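Local structure of putative transcriptional regulator (Methanosarcina mazei, 3R0A) at residues B[15-20]-B[105-110]; B[20-25]-B[69-74]. The protein probably acts as a dimeric DNA-binding transcriptional regulator of the winged-helix type, with target and cellular role not established. All blocks are in the same frame, centred on the assembly; numbering follows the deposited sequence.

Interaction 1 (B[15-20]-B[105-110]); sequences EDVIKC and QSWADR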
ATOM      1  N   GLU B  15      10.516   2.932   8.887  1.00 45.30           N
ATOM      2  CA  GLU B  15      10.691   2.010  10.004  1.00 44.75           C
ATOM      3  C   GLU B  15       9.393   1.779  10.734  1.00 43.96           C
ATOM      4  O   GLU B  15       9.206   0.721  11.301  1.00 43.67           O
ATOM      5  CB  GLU B  15      11.827   2.451  10.932  1.00 44.18           C
ATOM      6  CG  GLU B  15      13.192   2.151  10.292  1.00 44.43           C
ATOM      7  CD  GLU B  15      14.394   2.344  11.237  1.00 47.69           C
ATOM      8  OE1 GLU B  15      14.260   2.991  12.322  1.00 47.33           O
ATOM      9  OE2 GLU B  15      15.478   1.820  10.877  1.00 48.08           O
ATOM     10  N   ASP B  16       8.503   2.777  10.700  1.00 43.41           N
ATOM     11  CA  ASP B  16       7.095   2.574  11.029  1.00 42.32           C
ATOM     12  C   ASP B  16       6.461   1.496  10.119  1.00 41.04           C
ATOM     13  O   ASP B  16       5.603   0.723  10.554  1.00 40.95           O
ATOM     14  CB  ASP B  16       6.335   3.891  10.915  1.00 42.13           C
ATOM     15  CG  ASP B  16       6.514   4.772  12.139  1.00 45.32           C
ATOM     16  OD1 ASP B  16       7.330   4.418  13.033  1.00 47.39           O
ATOM     17  OD2 ASP B  16       5.829   5.827  12.226  1.00 47.36           O
ATOM     18  N   VAL B  17       6.901   1.426   8.873  1.00 39.07           N
ATOM     19  CA  VAL B  17       6.331   0.471   7.944  1.00 38.43           C
ATOM     20  C   VAL B  17       6.774  -0.940   8.294  1.00 38.46           C
ATOM     21  O   VAL B  17       5.985  -1.901   8.247  1.00 38.35           O
ATOM     22  CB  VAL B  17       6.704   0.807   6.483  1.00 38.00           C
ATOM     23  CG1 VAL B  17       6.425  -0.352   5.558  1.00 36.27           C
ATOM     24  CG2 VAL B  17       5.922   2.023   6.026  1.00 37.95           C
ATOM     25  N   ILE B  18       8.052  -1.049   8.635  1.00 37.66           N
ATOM     26  CA  ILE B  18       8.637  -2.285   9.090  1.00 37.15           C
ATOM     27  C   ILE B  18       8.062  -2.657  10.437  1.00 36.48           C
ATOM     28  O   ILE B  18       7.763  -3.822  10.656  1.00 36.96           O
ATOM     29  CB  ILE B  18      10.195  -2.214   9.155  1.00 37.92           C
ATOM     30  CG1 ILE B  18      10.764  -2.119   7.729  1.00 37.80           C
ATOM     31  CG2 ILE B  18      10.781  -3.454   9.911  1.00 37.21           C
ATOM     32  CD1 ILE B  18      12.276  -2.119   7.681  1.00 40.89           C
ATOM     33  N   LYS B  19       7.883  -1.700  11.342  1.00 35.46           N
ATOM     34  CA  LYS B  19       7.200  -2.070  12.585  1.00 36.11           C
ATOM     35  C   LYS B  19       5.769  -2.583  12.374  1.00 35.40           C
ATOM     36  O   LYS B  19       5.350  -3.520  13.057  1.00 36.05           O
ATOM     37  CB  LYS B  19       7.290  -0.992  13.652  1.00 36.48           C
ATOM     38  CG  LYS B  19       8.738  -0.883  14.221  1.00 38.51           C
ATOM     39  CD  LYS B  19       8.823   0.004  15.471  1.00 40.86           C
ATOM     40  CE  LYS B  19       8.360   1.447  15.242  1.00 40.15           C
ATOM     41  NZ  LYS B  19       7.866   1.983  16.588  1.00 41.42           N
ATOM     42  N   CYS B  20       5.070  -2.024  11.384  1.00 33.81           N
ATOM     43  CA  CYS B  20       3.707  -2.443  11.031  1.00 33.17           C
ATOM     44  C   CYS B  20       3.694  -3.866  10.521  1.00 32.08           C
ATOM     45  O   CYS B  20       2.916  -4.694  10.964  1.00 31.89           O
ATOM     46  CB  CYS B  20       3.118  -1.533   9.950  1.00 31.80           C
ATOM     47  SG  CYS B  20       1.378  -1.827   9.555  1.00 32.97           S
ATOM     48  N   GLN B 105       2.844  -7.307   0.002  1.00 34.84           N
ATOM     49  CA  GLN B 105       2.046  -7.793  -1.100  1.00 34.55           C
ATOM     50  C   GLN B 105       0.587  -8.020  -0.646  1.00 34.89           C
ATOM     51  O   GLN B 105      -0.368  -7.594  -1.338  1.00 34.47           O
ATOM     52  CB  GLN B 105       2.675  -9.075  -1.694  1.00 34.00           C
ATOM     53  CG  GLN B 105       2.024  -9.586  -2.974  1.00 34.06           C
ATOM     54  CD  GLN B 105       1.817  -8.457  -3.971  1.00 33.23           C
ATOM     55  OE1 GLN B 105       2.749  -7.682  -4.222  1.00 31.76           O
ATOM     56  NE2 GLN B 105       0.578  -8.323  -4.496  1.00 30.00           N
ATOM     57  N   SER B 106       0.417  -8.688   0.508  1.00 35.06           N
ATOM     58  CA  SER B 106      -0.934  -9.008   1.017  1.00 35.19           C
ATOM     59  C   SER B 106      -1.734  -7.766   1.350  1.00 34.61           C
ATOM     60  O   SER B 106      -2.952  -7.765   1.203  1.00 35.62           O
ATOM     61  CB  SER B 106      -0.915  -9.999   2.192  1.00 35.04           C
ATOM     62  OG  SER B 106      -0.564  -9.355   3.411  1.00 36.25           O
ATOM     63  N   TRP B 107      -1.055  -6.699   1.762  1.00 34.76           N
ATOM     64  CA  TRP B 107      -1.717  -5.403   1.996  1.00 34.49           C
ATOM     65  C   TRP B 107      -2.296  -4.895   0.685  1.00 34.42           C
ATOM     66  O   TRP B 107      -3.442  -4.425   0.629  1.00 33.87           O
ATOM     67  CB  TRP B 107      -0.719  -4.368   2.480  1.00 34.76           C
ATOM     68  CG  TRP B 107      -0.124  -4.585   3.838  1.00 34.81           C
ATOM     69  CD1 TRP B 107      -0.552  -5.459   4.811  1.00 35.09           C
ATOM     70  CD2 TRP B 107       0.980  -3.869   4.399  1.00 33.55           C
ATOM     71  NE1 TRP B 107       0.239  -5.351   5.925  1.00 36.56           N
ATOM     72  CE2 TRP B 107       1.185  -4.375   5.704  1.00 36.17           C
ATOM     73  CE3 TRP B 107       1.806  -2.839   3.932  1.00 34.47           C
ATOM     74  CZ2 TRP B 107       2.194  -3.894   6.543  1.00 34.46           C
ATOM     75  CZ3 TRP B 107       2.826  -2.368   4.764  1.00 35.43           C
ATOM     76  CH2 TRP B 107       2.990  -2.883   6.068  1.00 34.44           C
ATOM     77  N   ALA B 108      -1.498  -4.996  -0.370  1.00 34.41           N
ATOM     78  CA  ALA B 108      -1.938  -4.586  -1.714  1.00 35.51           C
ATOM     79  C   ALA B 108      -3.108  -5.430  -2.220  1.00 35.85           C
ATOM     80  O   ALA B 108      -4.021  -4.888  -2.847  1.00 34.04           O
ATOM     81  CB  ALA B 108      -0.790  -4.634  -2.706  1.00 35.02           C
ATOM     82  N   ASP B 109      -3.061  -6.748  -1.964  1.00 37.07           N
ATOM     83  CA  ASP B 109      -4.180  -7.636  -2.292  1.00 38.76           C
ATOM     84  C   ASP B 109      -5.445  -7.249  -1.560  1.00 39.52           C
ATOM     85  O   ASP B 109      -6.506  -7.201  -2.189  1.00 39.37           O
ATOM     86  CB  ASP B 109      -3.902  -9.083  -1.917  1.00 39.23           C
ATOM     87  CG  ASP B 109      -2.769  -9.683  -2.677  1.00 40.48           C
ATOM     88  OD1 ASP B 109      -2.311  -9.100  -3.690  1.00 44.12           O
ATOM     89  OD2 ASP B 109      -2.338 -10.765  -2.243  1.00 40.43           O
ATOM     90  N   ARG B 110      -5.357  -7.007  -0.242  1.00 41.28           N
ATOM     91  CA  ARG B 110      -6.573  -6.658   0.538  1.00 43.28           C
ATOM     92  C   ARG B 110      -7.203  -5.380   0.046  1.00 43.95           C
ATOM     93  O   ARG B 110      -8.400  -5.354  -0.189  1.00 43.61           O
ATOM     94  CB  ARG B 110      -6.362  -6.558   2.050  1.00 43.01           C
ATOM     95  CG  ARG B 110      -7.718  -6.357   2.793  1.00 48.53           C
ATOM     96  CD  ARG B 110      -7.629  -6.125   4.317  1.00 55.56           C
ATOM     97  NE  ARG B 110      -6.751  -5.009   4.675  1.00 60.00           N
ATOM     98  CZ  ARG B 110      -5.520  -5.148   5.178  1.00 63.29           C
ATOM     99  NH1 ARG B 110      -5.012  -6.358   5.407  1.00 63.79           N
ATOM    100  NH2 ARG B 110      -4.793  -4.071   5.461  1.00 64.93           N
TER
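The helix residues 15-20 and 105-110 stay well apart: the nearest CA atoms, those of Cys20 and Trp107, are 10.9 Å from each other, and the indole of Trp107 spans most of that gap. Its CG sits anti to the carbonyl carbon (chi1 -67°), and the six-membered half of the ring leads, reaching helix 14-22 with CZ2, CH2 and CZ3. Cys20 SG lies 3.7 Å from Trp107 CZ2. Measured to the centroid of the six-membered ring, the same sulfur stands at 4.6 Å and 49° off the normal, an oblique sulfur-aromatic contact. At the ring edge, near its plane, Trp107 CH2 approaches the backbone Val17 O at 3.8 Å, while Val17 CG1 packs beside Trp107 CZ3 at 4.2 Å. The contact thus joins the N-terminal helix to the long C-terminal helix 93-119, which runs on from the winged-helix core, and it lies within the dimer interface. With chi1 at -174° Cys20 swings SG away from its own N, and a disulfide to Cys9 of the second subunit fixes the sulfur that touches the indole. Phe7 of the second subunit meets the Trp107 ring edge-to-face, Ala8 of that subunit packs on both Cys20 and Trp107, and its Leu111 packs on Val17.

Interaction 2 (B[20-25]-B[69-74]); sequences CALNLT and KEILQR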
ATOM      1  N   CYS B  20       5.070  -2.024  11.384  1.00 33.81           N
ATOM      2  CA  CYS B  20       3.707  -2.443  11.031  1.00 33.17           C
ATOM      3  C   CYS B  20       3.694  -3.866  10.521  1.00 32.08           C
ATOM      4  O   CYS B  20       2.916  -4.694  10.964  1.00 31.89           O
ATOM      5  CB  CYS B  20       3.118  -1.533   9.950  1.00 31.80           C
ATOM      6  SG  CYS B  20       1.378  -1.827   9.555  1.00 32.97           S
ATOM      7  N   ALA B  21       4.577  -4.139   9.583  1.00 31.72           N
ATOM      8  CA  ALA B  21       4.549  -5.375   8.881  1.00 31.27           C
ATOM      9  C   ALA B  21       4.888  -6.561   9.819  1.00 31.83           C
ATOM     10  O   ALA B  21       4.269  -7.640   9.755  1.00 32.83           O
ATOM     11  CB  ALA B  21       5.479  -5.294   7.698  1.00 30.73           C
ATOM     12  N   LEU B  22       5.821  -6.330  10.725  1.00 30.79           N
ATOM     13  CA  LEU B  22       6.380  -7.381  11.523  1.00 30.48           C
ATOM     14  C   LEU B  22       5.817  -7.269  12.936  1.00 31.19           C
ATOM     15  O   LEU B  22       6.183  -8.045  13.826  1.00 31.08           O
ATOM     16  CB  LEU B  22       7.918  -7.264  11.504  1.00 29.85           C
ATOM     17  CG  LEU B  22       8.634  -7.543  10.172  1.00 28.48           C
ATOM     18  CD1 LEU B  22      10.128  -7.396  10.325  1.00 28.33           C
ATOM     19  CD2 LEU B  22       8.312  -8.933   9.665  1.00 28.20           C
ATOM     20  N   ASN B  23       4.933  -6.294  13.125  1.00 32.25           N
ATOM     21  CA  ASN B  23       4.275  -6.048  14.403  1.00 33.63           C
ATOM     22  C   ASN B  23       5.263  -5.888  15.543  1.00 34.74           C
ATOM     23  O   ASN B  23       5.176  -6.582  16.553  1.00 34.85           O
ATOM     24  CB  ASN B  23       3.262  -7.152  14.728  1.00 34.32           C
ATOM     25  CG  ASN B  23       2.348  -6.760  15.856  1.00 35.45           C
ATOM     26  OD1 ASN B  23       1.990  -5.563  16.012  1.00 35.82           O
ATOM     27  ND2 ASN B  23       1.990  -7.740  16.687  1.00 34.91           N
ATOM     28  N   LEU B  24       6.192  -4.947  15.370  1.00 35.59           N
ATOM     29  CA  LEU B  24       7.283  -4.712  16.310  1.00 36.29           C
ATOM     30  C   LEU B  24       7.032  -3.485  17.185  1.00 37.51           C
ATOM     31  O   LEU B  24       6.645  -2.432  16.693  1.00 37.65           O
ATOM     32  CB  LEU B  24       8.601  -4.501  15.527  1.00 35.30           C
ATOM     33  CG  LEU B  24       9.027  -5.550  14.498  1.00 33.19           C
ATOM     34  CD1 LEU B  24      10.379  -5.294  13.852  1.00 32.08           C
ATOM     35  CD2 LEU B  24       9.091  -6.909  15.127  1.00 35.45           C
ATOM     36  N   THR B  25       7.303  -3.588  18.477  1.00 39.54           N
ATOM     37  CA  THR B  25       7.458  -2.349  19.269  1.00 41.44           C
ATOM     38  C   THR B  25       8.773  -1.657  18.949  1.00 42.41           C
ATOM     39  O   THR B  25       9.616  -2.203  18.249  1.00 42.53           O
ATOM     40  CB  THR B  25       7.475  -2.620  20.758  1.00 40.88           C
ATOM     41  OG1 THR B  25       8.576  -3.484  21.033  1.00 43.76           O
ATOM     42  CG2 THR B  25       6.183  -3.282  21.186  1.00 39.76           C
ATOM     43  N   LYS B  69       8.692 -15.246  14.158  1.00 46.15           N
ATOM     44  CA  LYS B  69       8.422 -14.600  12.885  1.00 45.18           C
ATOM     45  C   LYS B  69       9.471 -14.923  11.832  1.00 45.29           C
ATOM     46  O   LYS B  69       9.418 -14.387  10.728  1.00 45.23           O
ATOM     47  CB  LYS B  69       8.283 -13.093  13.071  1.00 45.21           C
ATOM     48  CG  LYS B  69       6.974 -12.725  13.752  1.00 44.30           C
ATOM     49  CD  LYS B  69       6.702 -11.262  13.729  1.00 41.04           C
ATOM     50  CE  LYS B  69       5.420 -10.937  14.493  1.00 38.46           C
ATOM     51  NZ  LYS B  69       4.203 -11.103  13.619  1.00 41.44           N
ATOM     52  N   GLU B  70      10.411 -15.806  12.188  1.00 44.25           N
ATOM     53  CA  GLU B  70      11.485 -16.293  11.300  1.00 43.58           C
ATOM     54  C   GLU B  70      12.503 -15.230  10.914  1.00 42.34           C
ATOM     55  O   GLU B  70      13.166 -15.333   9.880  1.00 40.98           O
ATOM     56  CB  GLU B  70      10.961 -17.001  10.048  1.00 43.91           C
ATOM     57  CG  GLU B  70       9.608 -17.693  10.210  1.00 49.02           C
ATOM     58  CD  GLU B  70       9.671 -19.165  10.552  1.00 54.72           C
ATOM     59  OE1 GLU B  70      10.760 -19.664  10.931  1.00 56.25           O
ATOM     60  OE2 GLU B  70       8.595 -19.822  10.445  1.00 59.28           O
ATOM     61  N   ILE B  71      12.632 -14.208  11.748  1.00 41.71           N
ATOM     62  CA  ILE B  71      13.674 -13.191  11.544  1.00 40.98           C
ATOM     63  C   ILE B  71      15.018 -13.669  12.143  1.00 41.55           C
ATOM     64  O   ILE B  71      16.093 -13.178  11.766  1.00 42.02           O
ATOM     65  CB  ILE B  71      13.311 -11.873  12.235  1.00 40.55           C
ATOM     66  CG1 ILE B  71      11.980 -11.300  11.715  1.00 39.65           C
ATOM     67  CG2 ILE B  71      14.521 -10.894  12.207  1.00 38.67           C
ATOM     68  CD1 ILE B  71      11.723 -11.398  10.185  1.00 39.45           C
ATOM     69  N   LEU B  72      14.947 -14.624  13.070  1.00 40.49           N
ATOM     70  CA  LEU B  72      16.095 -14.978  13.885  1.00 39.98           C
ATOM     71  C   LEU B  72      16.264 -16.486  13.806  1.00 39.97           C
ATOM     72  O   LEU B  72      15.293 -17.223  13.876  1.00 39.94           O
ATOM     73  CB  LEU B  72      15.818 -14.562  15.325  1.00 39.04           C
ATOM     74  CG  LEU B  72      16.730 -13.659  16.122  1.00 39.88           C
ATOM     75  CD1 LEU B  72      17.268 -12.370  15.396  1.00 39.88           C
ATOM     76  CD2 LEU B  72      16.014 -13.288  17.411  1.00 38.86           C
ATOM     77  N   GLN B  73      17.498 -16.925  13.599  1.00 40.54           N
ATOM     78  CA  GLN B  73      17.894 -18.316  13.758  1.00 41.25           C
ATOM     79  C   GLN B  73      18.224 -18.564  15.232  1.00 41.05           C
ATOM     80  O   GLN B  73      18.803 -17.695  15.894  1.00 40.43           O
ATOM     81  CB  GLN B  73      19.143 -18.581  12.895  1.00 41.32           C
ATOM     82  CG  GLN B  73      19.672 -20.017  12.920  1.00 41.72           C
ATOM     83  CD  GLN B  73      20.736 -20.291  11.842  1.00 42.72           C
ATOM     84  OE1 GLN B  73      21.118 -19.403  11.069  1.00 43.28           O
ATOM     85  NE2 GLN B  73      21.213 -21.528  11.796  1.00 42.94           N
ATOM     86  N   ARG B  74      17.885 -19.751  15.727  1.00 41.31           N
ATOM     87  CA  ARG B  74      18.164 -20.092  17.124  1.00 41.99           C
ATOM     88  C   ARG B  74      18.987 -21.371  17.273  1.00 42.18           C
ATOM     89  O   ARG B  74      18.601 -22.421  16.797  1.00 41.88           O
ATOM     90  CB  ARG B  74      16.849 -20.214  17.944  1.00 41.61           C
ATOM     91  CG  ARG B  74      17.069 -20.424  19.461  1.00 40.41           C
ATOM     92  CD  ARG B  74      15.768 -20.737  20.197  1.00 37.13           C
ATOM     93  NE  ARG B  74      15.263 -22.064  19.871  1.00 35.75           N
ATOM     94  CZ  ARG B  74      14.036 -22.491  20.147  1.00 39.65           C
ATOM     95  NH1 ARG B  74      13.169 -21.696  20.779  1.00 42.41           N
ATOM     96  NH2 ARG B  74      13.663 -23.713  19.796  1.00 38.39           N
TER
HETATM   97  O   HOH W   1       2.837 -10.366  16.483  1.00 41.06           O
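Lys69 lays the end of its aliphatic chain across the carbonyl of Leu22, with Leu22 O 3.1 Å from Lys69 CE and 3.3 Å from Lys69 CD. The chain runs extended as far as CE and then bends (chi4 -85°), which leaves NZ beyond the carbonyl, 3.6 Å from Leu22 O, and on the side of Asn23. There a water joins the two side chains: Asn23 ND2 donates to it at 2.8 Å, and Lys69 NZ gives it a weak bond of 3.3 Å. Deeper in, Leu22 CD2 meets Ile71 CD1 at 4.2 Å, an apolar contact at the branch ends of two buried side chains. Met32 of helix 26-37 touches both Leu22 and Ile71, and Ile100 of helix 93-119 also packs on Leu22, making this pair part of a larger hydrophobic core. Both segments leave a helix through a Schellman motif. Asn23, with positive phi, ends helix 14-22, where its N makes a weak bond to Cys20 O; Glu70, also with positive phi, ends helix 56-68 and turns the chain toward strand 72-78. A second lysine, Lys65, donates from NZ to Asn23 O, so two lysines attend the polar turn at 22-23. Helices 26-37, 45-51 and 56-68 followed by the hairpin of strands 72-78 and 84-90 form a winged helix-turn-helix, and the contact sets its helix-to-wing turn against the linker that enters its first helix.

Overall arrangement
Interaction 1 uses the body of helix 14-22 and interaction 2 its C-terminal end and the turn after it, with Cys20 in common and centres about 13 Å apart. Along the chain, interaction 2 is nested inside the loop that interaction 1 closes. They touch directly: Leu24 N probably hydrogen-bonds Lys19 O at 2.8 Å, completing the helix end, and Trp107 CZ2 packs 3.6 Å from Ala21 CA, so the indole reaches the last turn of helix 14-22, where interaction 2 begins. In interaction 1 Cys20 touches Trp107 beside the second subunit, while interaction 2 packs Leu22 into the winged-helix core. Helix 14-22 therefore connects the dimer interface with the presumed DNA-binding domain.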